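Local coordinates for protein PelD (Pseudomonas aeruginosa, PDB 4EU0) that binds the second messenger cyclic di-GMP as an effector in pellicle formation, here as a fragment holding its GAF and GGDEF domains, at residues 23-28 with 46-51; 108-113 with 144-149. One frame throughout, in Å; residues are numbered along the deposited sequence.

Contact 1: residues 23-28 with 46-51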
loop_
_atom_site.group_PDB
_atom_site.type_symbol
_atom_site.label_atom_id
_atom_site.label_comp_id
_atom_site.label_asym_id
_atom_site.label_seq_id
_atom_site.Cartn_x
_atom_site.Cartn_y
_atom_site.Cartn_z
ATOM N N PRO A 23 -5.199 -3.209 16.964
ATOM C CA PRO A 23 -5.687 -3.522 15.614
ATOM C C PRO A 23 -5.530 -4.985 15.198
ATOM O O PRO A 23 -6.465 -5.566 14.638
ATOM C CB PRO A 23 -4.826 -2.624 14.720
ATOM C CG PRO A 23 -4.446 -1.493 15.587
ATOM C CD PRO A 23 -4.241 -2.089 16.942
ATOM N N LEU A 24 -4.367 -5.569 15.467
ATOM C CA LEU A 24 -4.099 -6.954 15.073
ATOM C C LEU A 24 -5.034 -7.941 15.783
ATOM O O LEU A 24 -5.458 -8.930 15.186
ATOM C CB LEU A 24 -2.622 -7.318 15.297
ATOM C CG LEU A 24 -2.112 -8.709 14.892
ATOM C CD1 LEU A 24 -2.367 -9.029 13.420
ATOM C CD2 LEU A 24 -0.637 -8.856 15.227
ATOM N N ASP A 25 -5.363 -7.647 17.041
ATOM C CA ASP A 25 -6.291 -8.455 17.835
ATOM C C ASP A 25 -7.728 -8.383 17.325
ATOM O O ASP A 25 -8.369 -9.415 17.112
ATOM C CB ASP A 25 -6.255 -8.026 19.308
ATOM C CG ASP A 25 -4.963 -8.403 19.999
ATOM O OD1 ASP A 25 -4.414 -9.485 19.699
ATOM O OD2 ASP A 25 -4.502 -7.621 20.859
ATOM N N ALA A 26 -8.221 -7.159 17.141
ATOM C CA ALA A 26 -9.612 -6.909 16.757
ATOM C C ALA A 26 -9.975 -7.397 15.355
ATOM O O ALA A 26 -11.128 -7.749 15.093
ATOM C CB ALA A 26 -9.933 -5.428 16.896
ATOM N N LEU A 27 -8.997 -7.407 14.455
ATOM C CA LEU A 27 -9.259 -7.762 13.064
ATOM C C LEU A 27 -8.567 -9.043 12.611
ATOM O O LEU A 27 -8.555 -9.355 11.421
ATOM C CB LEU A 27 -8.936 -6.583 12.143
ATOM C CG LEU A 27 -10.134 -5.636 12.043
ATOM C CD1 LEU A 27 -9.731 -4.189 12.195
ATOM C CD2 LEU A 27 -10.899 -5.862 10.753
ATOM N N ALA A 28 -8.036 -9.795 13.573
ATOM C CA ALA A 28 -7.330 -11.054 13.304
ATOM C C ALA A 28 -8.142 -12.026 12.453
ATOM O O ALA A 28 -7.609 -12.611 11.503
ATOM C CB ALA A 28 -6.906 -11.713 14.603
ATOM N N LEU A 46 -3.079 -17.570 12.421
ATOM C CA LEU A 46 -2.455 -16.250 12.448
ATOM C C LEU A 46 -1.908 -15.958 13.841
ATOM O O LEU A 46 -2.627 -16.081 14.832
ATOM C CB LEU A 46 -3.464 -15.176 12.049
ATOM C CG LEU A 46 -2.929 -13.753 11.844
ATOM C CD1 LEU A 46 -2.020 -13.646 10.616
ATOM C CD2 LEU A 46 -4.090 -12.788 11.725
ATOM N N TYR A 47 -0.636 -15.570 13.904
ATOM C CA TYR A 47 0.070 -15.390 15.181
ATOM C C TYR A 47 0.757 -14.033 15.268
ATOM O O TYR A 47 1.226 -13.513 14.264
ATOM C CB TYR A 47 1.114 -16.494 15.361
ATOM C CG TYR A 47 0.554 -17.880 15.144
ATOM C CD1 TYR A 47 0.008 -18.597 16.198
ATOM C CD2 TYR A 47 0.537 -18.458 13.870
ATOM C CE1 TYR A 47 -0.516 -19.862 16.007
ATOM C CE2 TYR A 47 0.005 -19.720 13.667
ATOM C CZ TYR A 47 -0.516 -20.416 14.742
ATOM O OH TYR A 47 -1.039 -21.673 14.560
ATOM N N ARG A 48 0.817 -13.463 16.470
ATOM C CA ARG A 48 1.563 -12.227 16.679
ATOM C C ARG A 48 3.059 -12.527 16.724
ATOM O O ARG A 48 3.480 -13.534 17.289
ATOM C CB ARG A 48 1.127 -11.527 17.971
ATOM C CG ARG A 48 1.900 -10.245 18.274
ATOM C CD ARG A 48 1.575 -9.666 19.648
ATOM N NE ARG A 48 0.179 -9.244 19.767
ATOM C CZ ARG A 48 -0.322 -8.103 19.299
ATOM N NH1 ARG A 48 0.443 -7.226 18.651
ATOM N NH2 ARG A 48 -1.609 -7.835 19.474
ATOM N N VAL A 49 3.854 -11.650 16.121
ATOM C CA VAL A 49 5.305 -11.763 16.182
ATOM C C VAL A 49 5.869 -10.641 17.052
ATOM O O VAL A 49 5.558 -9.470 16.837
ATOM C CB VAL A 49 5.936 -11.739 14.774
ATOM C CG1 VAL A 49 7.456 -11.700 14.855
ATOM C CG2 VAL A 49 5.477 -12.960 13.975
ATOM N N ARG A 50 6.691 -11.018 18.031
ATOM C CA ARG A 50 7.301 -10.062 18.966
ATOM C C ARG A 50 8.394 -9.237 18.289
ATOM O O ARG A 50 8.765 -9.504 17.147
ATOM C CB ARG A 50 7.877 -10.779 20.187
ATOM C CG ARG A 50 6.938 -11.764 20.845
ATOM C CD ARG A 50 7.441 -12.149 22.226
ATOM N NE ARG A 50 7.149 -13.544 22.550
ATOM C CZ ARG A 50 5.964 -14.003 22.950
ATOM N NH1 ARG A 50 4.930 -13.179 23.074
ATOM N NH2 ARG A 50 5.811 -15.293 23.219
ATOM N N TYR A 51 8.915 -8.239 19.004
ATOM C CA TYR A 51 9.936 -7.351 18.451
ATOM C C TYR A 51 11.222 -8.085 18.057
ATOM O O TYR A 51 11.858 -7.729 17.063
ATOM C CB TYR A 51 10.248 -6.208 19.424
ATOM C CG TYR A 51 11.157 -5.153 18.837
ATOM C CD1 TYR A 51 10.720 -4.333 17.798
ATOM C CD2 TYR A 51 12.454 -4.980 19.315
ATOM C CE1 TYR A 51 11.552 -3.361 17.251
ATOM C CE2 TYR A 51 13.293 -4.011 18.774
ATOM C CZ TYR A 51 12.835 -3.207 17.747
ATOM O OH TYR A 51 13.654 -2.250 17.201
HETATM O O HOH W 1 -2.166 -10.226 20.751
HETATM O O HOH W 2 -3.330 -6.383 18.267
#
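Leu-24 packs against Leu-46 and Arg-48, and Ala-28 against Leu-46, where the single helical turn 23-26 and the start of helix 28-39 lie over strand 43-48, in the antiparallel sheet of the GAF domain. The contact has a greasy half and a wet half. On the greasy side, Leu-46 turns CD2 to Ala-28, reaching its carbonyl O at 3.5 Å. Leu-46 CD2 also lies 4.2 Å from Ala-28 CB, so one branch of the leucine touches both backbone and side chain of the residue that opens the longer helix. Leu-24 takes the other position over the strand, its CG anti to the backbone N (chi1 -177°). Leu-24 CD1 only approaches Leu-46 CD2, at 4.5 Å, a looser contact than the one at Ala-28. Leu-24 CD2 sits above one face of the Arg-48 guanidinium, off toward the rim, 3.9 Å from NH1. Leu-60 and Leu-150 also pack on Leu-24.

Beyond that methyl the contact turns polar and opens toward solvent. Arg-48 leaves the strand extended and then bends at chi3 (-64°), and its NH2 meets Asp-25 OD2 in a salt bridge of 3.2 Å. The carboxylate and guanidinium planes stand 73° apart, so the pairing is not coplanar, and NH2 alone faces both oxygens of Asp-25. Two waters bridge the same pair of residues. One lies near the guanidinium plane at its edge; the other accepts from Arg-48 NH2 and from the backbone N of Asp-25. The guanidinium is therefore tied to the helical turn through a salt bridge and two water bridges, with Glu-56 as a further, long and weak ion partner of NE. The bridge at the edge is short: its water donates to Asp-25 OD1 at 2.6 Å and accepts from Arg-48 NE at 2.7 Å.

Contact 2: residues 108-113 with 144-149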
loop_
_atom_site.group_PDB
_atom_site.type_symbol
_atom_site.label_atom_id
_atom_site.label_comp_id
_atom_site.label_asym_id
_atom_site.label_seq_id
_atom_site.Cartn_x
_atom_site.Cartn_y
_atom_site.Cartn_z
ATOM N N VAL A 108 3.993 -17.266 6.020
ATOM C CA VAL A 108 3.987 -15.924 5.427
ATOM C C VAL A 108 4.068 -14.862 6.532
ATOM O O VAL A 108 3.141 -14.732 7.335
ATOM C CB VAL A 108 2.733 -15.652 4.536
ATOM C CG1 VAL A 108 2.955 -14.418 3.671
ATOM C CG2 VAL A 108 2.407 -16.851 3.643
ATOM N N PRO A 109 5.177 -14.101 6.579
ATOM C CA PRO A 109 5.242 -13.052 7.583
ATOM C C PRO A 109 4.501 -11.815 7.085
ATOM O O PRO A 109 4.473 -11.555 5.876
ATOM C CB PRO A 109 6.735 -12.772 7.679
ATOM C CG PRO A 109 7.220 -12.977 6.274
ATOM C CD PRO A 109 6.352 -14.075 5.686
ATOM N N LEU A 110 3.888 -11.078 8.005
ATOM C CA LEU A 110 3.255 -9.811 7.673
ATOM C C LEU A 110 4.236 -8.724 8.089
ATOM O O LEU A 110 4.464 -8.489 9.284
ATOM C CB LEU A 110 1.900 -9.665 8.381
ATOM C CG LEU A 110 0.671 -10.449 7.917
ATOM C CD1 LEU A 110 0.787 -11.974 8.087
ATOM C CD2 LEU A 110 -0.531 -9.938 8.686
ATOM N N VAL A 111 4.856 -8.106 7.089
ATOM C CA VAL A 111 5.984 -7.204 7.301
ATOM C C VAL A 111 5.627 -5.811 6.794
ATOM O O VAL A 111 5.253 -5.652 5.629
ATOM C CB VAL A 111 7.256 -7.702 6.561
ATOM C CG1 VAL A 111 8.476 -6.889 6.970
ATOM C CG2 VAL A 111 7.513 -9.184 6.820
ATOM N N ASP A 112 5.736 -4.812 7.669
ATOM C CA ASP A 112 5.479 -3.429 7.266
ATOM C C ASP A 112 6.601 -2.848 6.392
ATOM O O ASP A 112 7.623 -3.502 6.163
ATOM C CB ASP A 112 5.133 -2.527 8.484
ATOM C CG ASP A 112 6.337 -2.195 9.372
ATOM O OD1 ASP A 112 7.509 -2.364 8.964
ATOM O OD2 ASP A 112 6.105 -1.738 10.517
ATOM N N THR A 113 6.393 -1.631 5.887
ATOM C CA THR A 113 7.381 -0.991 5.008
ATOM C C THR A 113 8.731 -0.691 5.689
ATOM O O THR A 113 9.702 -0.386 5.005
ATOM C CB THR A 113 6.841 0.313 4.355
ATOM O OG1 THR A 113 6.435 1.237 5.375
ATOM C CG2 THR A 113 5.662 0.026 3.404
ATOM N N GLY A 144 1.919 -7.893 3.071
ATOM C CA GLY A 144 2.649 -6.630 3.187
ATOM C C GLY A 144 1.693 -5.461 3.328
ATOM O O GLY A 144 1.869 -4.587 4.182
ATOM N N HIS A 145 0.665 -5.451 2.490
ATOM C CA HIS A 145 -0.347 -4.408 2.575
ATOM C C HIS A 145 -1.106 -4.423 3.896
ATOM O O HIS A 145 -1.318 -3.376 4.486
ATOM C CB HIS A 145 -1.291 -4.462 1.377
ATOM C CG HIS A 145 -0.690 -3.886 0.139
ATOM N ND1 HIS A 145 0.169 -4.596 -0.672
ATOM C CD2 HIS A 145 -0.786 -2.650 -0.399
ATOM C CE1 HIS A 145 0.559 -3.824 -1.672
ATOM N NE2 HIS A 145 -0.005 -2.639 -1.529
ATOM N N ILE A 146 -1.481 -5.606 4.379
ATOM C CA ILE A 146 -2.178 -5.682 5.656
ATOM C C ILE A 146 -1.320 -5.136 6.792
ATOM O O ILE A 146 -1.813 -4.384 7.626
ATOM C CB ILE A 146 -2.651 -7.108 5.980
ATOM C CG1 ILE A 146 -3.721 -7.539 4.975
ATOM C CG2 ILE A 146 -3.216 -7.177 7.416
ATOM C CD1 ILE A 146 -3.957 -9.054 4.931
ATOM N N ALA A 147 -0.042 -5.516 6.813
ATOM C CA ALA A 147 0.894 -5.044 7.823
ATOM C C ALA A 147 0.955 -3.519 7.892
ATOM O O ALA A 147 0.997 -2.953 8.984
ATOM C CB ALA A 147 2.286 -5.622 7.582
ATOM N N ASP A 148 0.963 -2.868 6.727
ATOM C CA ASP A 148 0.993 -1.399 6.652
ATOM C C ASP A 148 -0.242 -0.782 7.280
ATOM O O ASP A 148 -0.157 0.217 7.997
ATOM C CB ASP A 148 1.052 -0.918 5.202
ATOM C CG ASP A 148 2.358 -1.240 4.529
ATOM O OD1 ASP A 148 3.313 -1.658 5.225
ATOM O OD2 ASP A 148 2.416 -1.061 3.290
ATOM N N LEU A 149 -1.389 -1.376 6.971
ATOM C CA LEU A 149 -2.672 -0.888 7.449
ATOM C C LEU A 149 -2.781 -0.916 8.979
ATOM O O LEU A 149 -3.416 -0.044 9.583
ATOM C CB LEU A 149 -3.816 -1.660 6.775
ATOM C CG LEU A 149 -4.074 -1.326 5.298
ATOM C CD1 LEU A 149 -5.154 -2.220 4.720
ATOM C CD2 LEU A 149 -4.457 0.143 5.116
#
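Ala-147 presses its CB straight onto the backbone of residues 110-112, 3.4 Å from Val-111 C and 3.5 Å from Asp-112 N. This is helix 133-150 lying on the GAF sheet at the end of strand 106-111, and its small residues let it come close: the short axes approach to 6.2 Å. One turn back, Gly-144 offers only its CA, 3.7 Å from Val-111 O.

Leu-110 and Ile-146 pack beside this line. Methyl meets methyl, Leu-110 CD2 against Ile-146 CG2 at 4.1 Å, the two side chains crossing obliquely. Val-31 of helix 28-39 touches both.

The two aspartates lean differently. In Asp-148, chi1 of -68° puts CG anti to the carbonyl carbon and beside the backbone N. The carboxylate end comes nearer to the loop, and Asp-148 OD1 takes a weak hydrogen bond of 3.2 Å from Thr-113 N, bent to 126° at the hydrogen. Thr-113 adds its methyl, CG2 lying 3.4 Å from both Asp-148 OD1 and OD2, with the two side chains at about a right angle. Asp-112 instead has CG between its backbone N and carbonyl carbon (chi1 73°), and its carboxylate end leads away from the helix segment; OD1 there accepts from the N-H groups of Asp-114 and Arg-116, and OD2 from Gln-151.

Asp-148 OD2 forms a salt bridge with Arg-173 NE, from helix 162-181; Arg-173 NH1 makes a weak hydrogen bond to Val-111 O. Both buried acids thus have partners. Asp-112 OD1 and Asp-148 OD1 lie 5.7 Å apart, and the positive charge of Arg-173 would be expected to offset some of the repulsion between them.

In the fold
Both contacts belong to the GAF domain and bring helices to the same antiparallel sheet, in which strand 117-123 lies between strands 43-48 and 106-111. They follow one another along the chain: contact 1 is complete before contact 2 begins. Their centres are 11 Å apart, and they meet directly, Leu-46 CD1 packing 4.1 Å from Leu-110 CD1. Helices tie them further, since helix 133-150 supplies one half of contact 2 and reaches Leu-24 through Leu-150, while helix 28-39 starts at contact 1 and touches Leu-110 through Val-31. Their apolar parts join at this one methyl contact between helices and sheet, away from the cyclic di-GMP site.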